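Local coordinates for putative sugar phosphate isomerase (Acidithiobacillus ferrooxidans, PDB 3L2H), which probably binds a metal ion in its cupin barrel and may isomerise sugar phosphates, at the interface of chains A and B and the interface of chains A and C. Coordinates in Å, arbitrary orientation; residue numbers count along the deposited sequence, not the author numbering. Chains: chain A/B/C, Putative sugar phosphate isomerase.

Contact 1: the interface of chains A and B. Residues chain A 81, 93-97; chain B 7-9, 14.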
loop_
_atom_site.group_PDB
_atom_site.type_symbol
_atom_site.label_atom_id
_atom_site.label_comp_id
_atom_site.label_asym_id
_atom_site.label_seq_id
_atom_site.Cartn_x
_atom_site.Cartn_y
_atom_site.Cartn_z
ATOM N N LEU A 81 23.573 21.624 -9.260
ATOM C CA LEU A 81 22.503 20.645 -9.479
ATOM C C LEU A 81 22.467 20.335 -10.978
ATOM O O LEU A 81 22.333 21.259 -11.794
ATOM C CB LEU A 81 21.157 21.215 -8.996
ATOM C CG LEU A 81 19.856 20.478 -9.408
ATOM C CD1 LEU A 81 19.809 19.076 -8.849
ATOM C CD2 LEU A 81 18.632 21.308 -8.942
ATOM N N GLY A 93 19.173 27.657 1.398
ATOM C CA GLY A 93 17.792 28.040 1.325
ATOM C C GLY A 93 17.108 27.585 0.070
ATOM O O GLY A 93 15.884 27.710 -0.052
ATOM N N ASP A 94 17.878 27.031 -0.855
ATOM C CA ASP A 94 17.304 26.472 -2.062
ATOM C C ASP A 94 16.683 25.110 -1.743
ATOM O O ASP A 94 17.226 24.343 -0.924
ATOM C CB ASP A 94 18.369 26.268 -3.150
ATOM C CG ASP A 94 18.903 27.575 -3.744
ATOM O OD1 ASP A 94 18.391 28.707 -3.441
ATOM O OD2 ASP A 94 19.870 27.435 -4.557
ATOM N N PHE A 95 15.590 24.799 -2.437
ATOM C CA PHE A 95 14.882 23.530 -2.342
ATOM C C PHE A 95 14.725 22.946 -3.725
ATOM O O PHE A 95 14.333 23.668 -4.657
ATOM C CB PHE A 95 13.478 23.789 -1.774
ATOM C CG PHE A 95 12.598 22.574 -1.701
ATOM C CD1 PHE A 95 12.787 21.628 -0.702
ATOM C CD2 PHE A 95 11.596 22.361 -2.622
ATOM C CE1 PHE A 95 11.955 20.498 -0.625
ATOM C CE2 PHE A 95 10.782 21.223 -2.571
ATOM C CZ PHE A 95 10.942 20.309 -1.575
ATOM N N VAL A 96 14.932 21.644 -3.849
ATOM C CA VAL A 96 14.638 20.912 -5.082
ATOM C C VAL A 96 13.829 19.656 -4.694
ATOM O O VAL A 96 14.182 18.920 -3.721
ATOM C CB VAL A 96 15.906 20.574 -5.886
ATOM C CG1 VAL A 96 16.779 19.626 -5.125
ATOM C CG2 VAL A 96 15.555 19.985 -7.248
ATOM N N GLY A 97 12.745 19.429 -5.418
ATOM C CA GLY A 97 11.933 18.226 -5.227
ATOM C C GLY A 97 11.792 17.387 -6.466
ATOM O O GLY A 97 11.710 17.919 -7.584
ATOM N N LEU B 7 11.219 22.371 -10.736
ATOM C CA LEU B 7 11.449 21.493 -9.602
ATOM C C LEU B 7 12.376 22.140 -8.577
ATOM O O LEU B 7 12.464 21.666 -7.460
ATOM C CB LEU B 7 12.069 20.171 -10.045
ATOM C CG LEU B 7 11.323 19.296 -11.001
ATOM C CD1 LEU B 7 12.162 17.995 -11.285
ATOM C CD2 LEU B 7 9.983 18.996 -10.426
ATOM N N LEU B 8 13.043 23.227 -8.976
ATOM C CA LEU B 8 13.943 23.974 -8.112
ATOM C C LEU B 8 13.253 25.253 -7.669
ATOM O O LEU B 8 12.689 25.981 -8.506
ATOM C CB LEU B 8 15.260 24.343 -8.853
ATOM C CG LEU B 8 16.253 25.309 -8.160
ATOM C CD1 LEU B 8 16.854 24.705 -6.865
ATOM C CD2 LEU B 8 17.363 25.770 -9.137
ATOM N N LEU B 9 13.255 25.495 -6.360
ATOM C CA LEU B 9 12.804 26.759 -5.780
ATOM C C LEU B 9 14.020 27.415 -5.122
ATOM O O LEU B 9 14.519 26.936 -4.085
ATOM C CB LEU B 9 11.708 26.570 -4.728
ATOM C CG LEU B 9 10.500 25.728 -5.069
ATOM C CD1 LEU B 9 9.623 25.470 -3.803
ATOM C CD2 LEU B 9 9.670 26.317 -6.271
ATOM N N ILE B 14 11.544 31.360 -2.686
ATOM C CA ILE B 14 10.869 31.015 -1.438
ATOM C C ILE B 14 10.558 32.276 -0.607
ATOM O O ILE B 14 9.453 32.401 -0.095
ATOM C CB ILE B 14 11.638 29.948 -0.633
ATOM C CG1 ILE B 14 11.661 28.636 -1.416
ATOM C CG2 ILE B 14 10.976 29.732 0.727
ATOM C CD1 ILE B 14 12.623 27.533 -0.851
#
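The phenyl ring of A:Phe95 meets B:Leu9 at its rim: methyl CD1 of B:Leu9 lies 3.9 Å from ring atom CD2 of A:Phe95, displaced from the ring plane and outside the ring outline, so the contact is a flank rather than a stack. This is an intermolecular antiparallel beta pairing, in which the N-terminal strand 8-9 of chain B is added to strand 95-98 of the cupin domain of chain A, and it probably helps to hold the two subunits together. At the root of the side chain, CB of A:Phe95 packs on CD1 of B:Ile14 at 3.9 Å. The same B:Ile14 methyl also stands 3.4 Å from the backbone O of A:Gly93. A:Phe95 and B:Leu9 are joined by two backbone hydrogen bonds: A:Phe95 N donates to B:Leu9 O at 2.9 Å, and B:Leu9 N returns a bond to A:Phe95 O at 2.7 Å. That register places both side chains on one side of the sheet, pointing the same way. With CG anti to the backbone N (chi1 176°), the ring of A:Phe95 turns alongside the B:Leu9 chain. On the opposite side B:Leu8 folds its CD1 to 3.5 Å from A:Phe95 O. A further bond, from A:Gly97 N to B:Leu7 O at 3.0 Å, extends the pairing to the end of the 3-10 helix 4-7. There the isobutyl group of B:Leu7 lies against the carbonyl of A:Gly97.

Contact 2: the interface of chains A and C. Residues chain A 137, 139, 153-155; chain C 144-148.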
loop_
_atom_site.group_PDB
_atom_site.type_symbol
_atom_site.label_atom_id
_atom_site.label_comp_id
_atom_site.label_asym_id
_atom_site.label_seq_id
_atom_site.Cartn_x
_atom_site.Cartn_y
_atom_site.Cartn_z
ATOM N N ARG A 137 19.333 -0.186 -14.865
ATOM C CA ARG A 137 18.120 -0.081 -14.094
ATOM C C ARG A 137 18.217 -0.995 -12.884
ATOM O O ARG A 137 18.628 -2.165 -13.012
ATOM C CB ARG A 137 16.945 -0.458 -14.975
ATOM C CG ARG A 137 15.640 -0.601 -14.247
ATOM C CD ARG A 137 14.474 -0.635 -15.226
ATOM N NE ARG A 137 14.230 0.678 -15.772
ATOM C CZ ARG A 137 13.251 0.995 -16.600
ATOM N NH1 ARG A 137 12.392 0.100 -17.066
ATOM N NH2 ARG A 137 13.124 2.252 -16.974
ATOM N N TYR A 139 16.059 -2.827 -9.985
ATOM C CA TYR A 139 14.777 -3.178 -9.440
ATOM C C TYR A 139 15.042 -3.578 -7.976
ATOM O O TYR A 139 15.834 -4.533 -7.713
ATOM C CB TYR A 139 14.124 -4.328 -10.199
ATOM C CG TYR A 139 14.030 -4.171 -11.707
ATOM C CD1 TYR A 139 12.873 -3.669 -12.305
ATOM C CD2 TYR A 139 15.078 -4.552 -12.524
ATOM C CE1 TYR A 139 12.767 -3.526 -13.640
ATOM C CE2 TYR A 139 14.991 -4.428 -13.896
ATOM C CZ TYR A 139 13.823 -3.905 -14.459
ATOM O OH TYR A 139 13.727 -3.777 -15.827
ATOM N N ILE A 153 16.939 -5.465 -21.243
ATOM C CA ILE A 153 15.560 -5.408 -20.839
ATOM C C ILE A 153 14.665 -5.464 -22.057
ATOM O O ILE A 153 14.773 -4.646 -22.938
ATOM C CB ILE A 153 15.248 -4.121 -20.062
ATOM C CG1 ILE A 153 16.052 -4.056 -18.765
ATOM C CG2 ILE A 153 13.739 -4.023 -19.736
ATOM C CD1 ILE A 153 15.986 -2.715 -18.072
ATOM N N ARG A 154 13.789 -6.449 -22.112
ATOM C CA ARG A 154 12.801 -6.547 -23.162
ATOM C C ARG A 154 11.546 -5.819 -22.665
ATOM O O ARG A 154 10.889 -6.263 -21.722
ATOM C CB ARG A 154 12.505 -8.007 -23.470
ATOM C CG ARG A 154 13.682 -8.758 -24.105
ATOM N N VAL A 155 11.248 -4.666 -23.258
ATOM C CA VAL A 155 10.088 -3.893 -22.844
ATOM C C VAL A 155 8.890 -4.404 -23.631
ATOM O O VAL A 155 8.801 -4.188 -24.831
ATOM C CB VAL A 155 10.309 -2.392 -23.074
ATOM C CG1 VAL A 155 9.140 -1.603 -22.508
ATOM C CG2 VAL A 155 11.656 -1.937 -22.436
ATOM N N GLU C 144 4.231 -0.889 -17.201
ATOM C CA GLU C 144 5.484 -1.194 -17.870
ATOM C C GLU C 144 5.864 -2.651 -17.556
ATOM O O GLU C 144 5.979 -3.044 -16.406
ATOM C CB GLU C 144 6.599 -0.225 -17.484
ATOM C CG GLU C 144 7.913 -0.662 -18.092
ATOM C CD GLU C 144 8.986 0.399 -18.195
ATOM O OE1 GLU C 144 8.844 1.503 -17.590
ATOM O OE2 GLU C 144 9.995 0.096 -18.877
ATOM N N TRP C 145 6.026 -3.454 -18.601
ATOM C CA TRP C 145 6.404 -4.848 -18.495
ATOM C C TRP C 145 7.847 -4.990 -18.970
ATOM O O TRP C 145 8.168 -4.606 -20.119
ATOM C CB TRP C 145 5.506 -5.726 -19.355
ATOM C CG TRP C 145 4.115 -5.867 -18.881
ATOM C CD1 TRP C 145 3.298 -4.898 -18.415
ATOM C CD2 TRP C 145 3.364 -7.066 -18.876
ATOM N NE1 TRP C 145 2.076 -5.428 -18.081
ATOM C CE2 TRP C 145 2.094 -6.763 -18.355
ATOM C CE3 TRP C 145 3.647 -8.378 -19.272
ATOM C CZ2 TRP C 145 1.092 -7.715 -18.218
ATOM C CZ3 TRP C 145 2.676 -9.337 -19.111
ATOM C CH2 TRP C 145 1.396 -8.995 -18.574
ATOM N N ASN C 146 8.719 -5.485 -18.087
ATOM C CA ASN C 146 10.130 -5.667 -18.388
ATOM C C ASN C 146 10.507 -7.136 -18.224
ATOM O O ASN C 146 10.449 -7.651 -17.108
ATOM C CB ASN C 146 10.995 -4.848 -17.425
ATOM C CG ASN C 146 10.989 -3.355 -17.664
ATOM O OD1 ASN C 146 11.643 -2.644 -16.888
ATOM N ND2 ASN C 146 10.323 -2.861 -18.739
ATOM N N LEU C 147 10.910 -7.814 -19.296
ATOM C CA LEU C 147 11.250 -9.227 -19.246
ATOM C C LEU C 147 12.750 -9.372 -19.413
ATOM O O LEU C 147 13.349 -8.839 -20.348
ATOM C CB LEU C 147 10.488 -10.004 -20.317
ATOM C CG LEU C 147 10.495 -11.535 -20.243
ATOM C CD1 LEU C 147 9.503 -12.069 -19.208
ATOM C CD2 LEU C 147 10.199 -12.192 -21.643
ATOM N N VAL C 148 13.362 -10.074 -18.486
ATOM C CA VAL C 148 14.799 -10.162 -18.437
ATOM C C VAL C 148 15.260 -11.604 -18.256
ATOM O O VAL C 148 14.723 -12.338 -17.404
ATOM C CB VAL C 148 15.361 -9.309 -17.283
ATOM C CG1 VAL C 148 16.907 -9.315 -17.285
ATOM C CG2 VAL C 148 14.805 -7.859 -17.327
HETATM O O HOH W 1 10.651 3.462 -17.994
#
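C:Asn146 enters a polar cluster of chain A over the side chain of A:Ile153, whose CG2 methyl lies 3.7 Å from CB of C:Asn146. One atom further out, the same methyl is 3.5 Å from the amide carbon CG of C:Asn146. CG is anti to the carbonyl carbon (chi1 -73°), which carries the amide tip across to chain A. There OD1 accepts from both A:Tyr139 and A:Arg137. The phenol OH of A:Tyr139 donates to C:Asn146 OD1 at 2.6 Å, tilted from the amide plane. A:Arg137 NH1 reaches C:Asn146 OD1 at 2.8 Å on a lone pair, the guanidinium and amide planes being 18° apart. The other branch, ND2 of C:Asn146, donates to C:Glu144 OE2 at 3.0 Å and, from above the carbonyl plane, to the backbone O of C:Trp145, which together fix the amide rotation. C:Glu144 OE2 also forms a salt bridge with A:Arg137 NH1 at 3.0 Å, met from above the carboxylate plane, and water 1 joins A:Arg137 NH2 to C:Glu144 OE1. An alanine in place of C:Asn146 would probably leave A:Tyr139 OH without this acceptor and set the A:Arg137 and C:Glu144 tips freer to turn. The cluster lies beside an antiparallel pairing of strand 154-155 of chain A with strand 144-149 of chain C, where C:Leu147 N donates a hydrogen bond to A:Arg154 O at 2.9 Å and A:Arg154 N returns one to C:Leu147 O; strand 136-141 supplies A:Arg137 and A:Tyr139.

The C-alpha centres of contact 1 and contact 2 lie about 32 Å apart, and the two patches have no residue position in common. On chain A, contact 1 uses the strand 95-98 region, whereas contact 2 uses strands 136-141 and 154-155, so one subunit can engage both partners at once. Both pairings are antiparallel and both belong to two-fold symmetric interfaces, so each has a twin with the chains exchanged. Two distinct interfaces of this kind agree with the four copies in the deposited assembly, probably a dimer of dimers, although the structure alone does not show that this tetramer forms in solution.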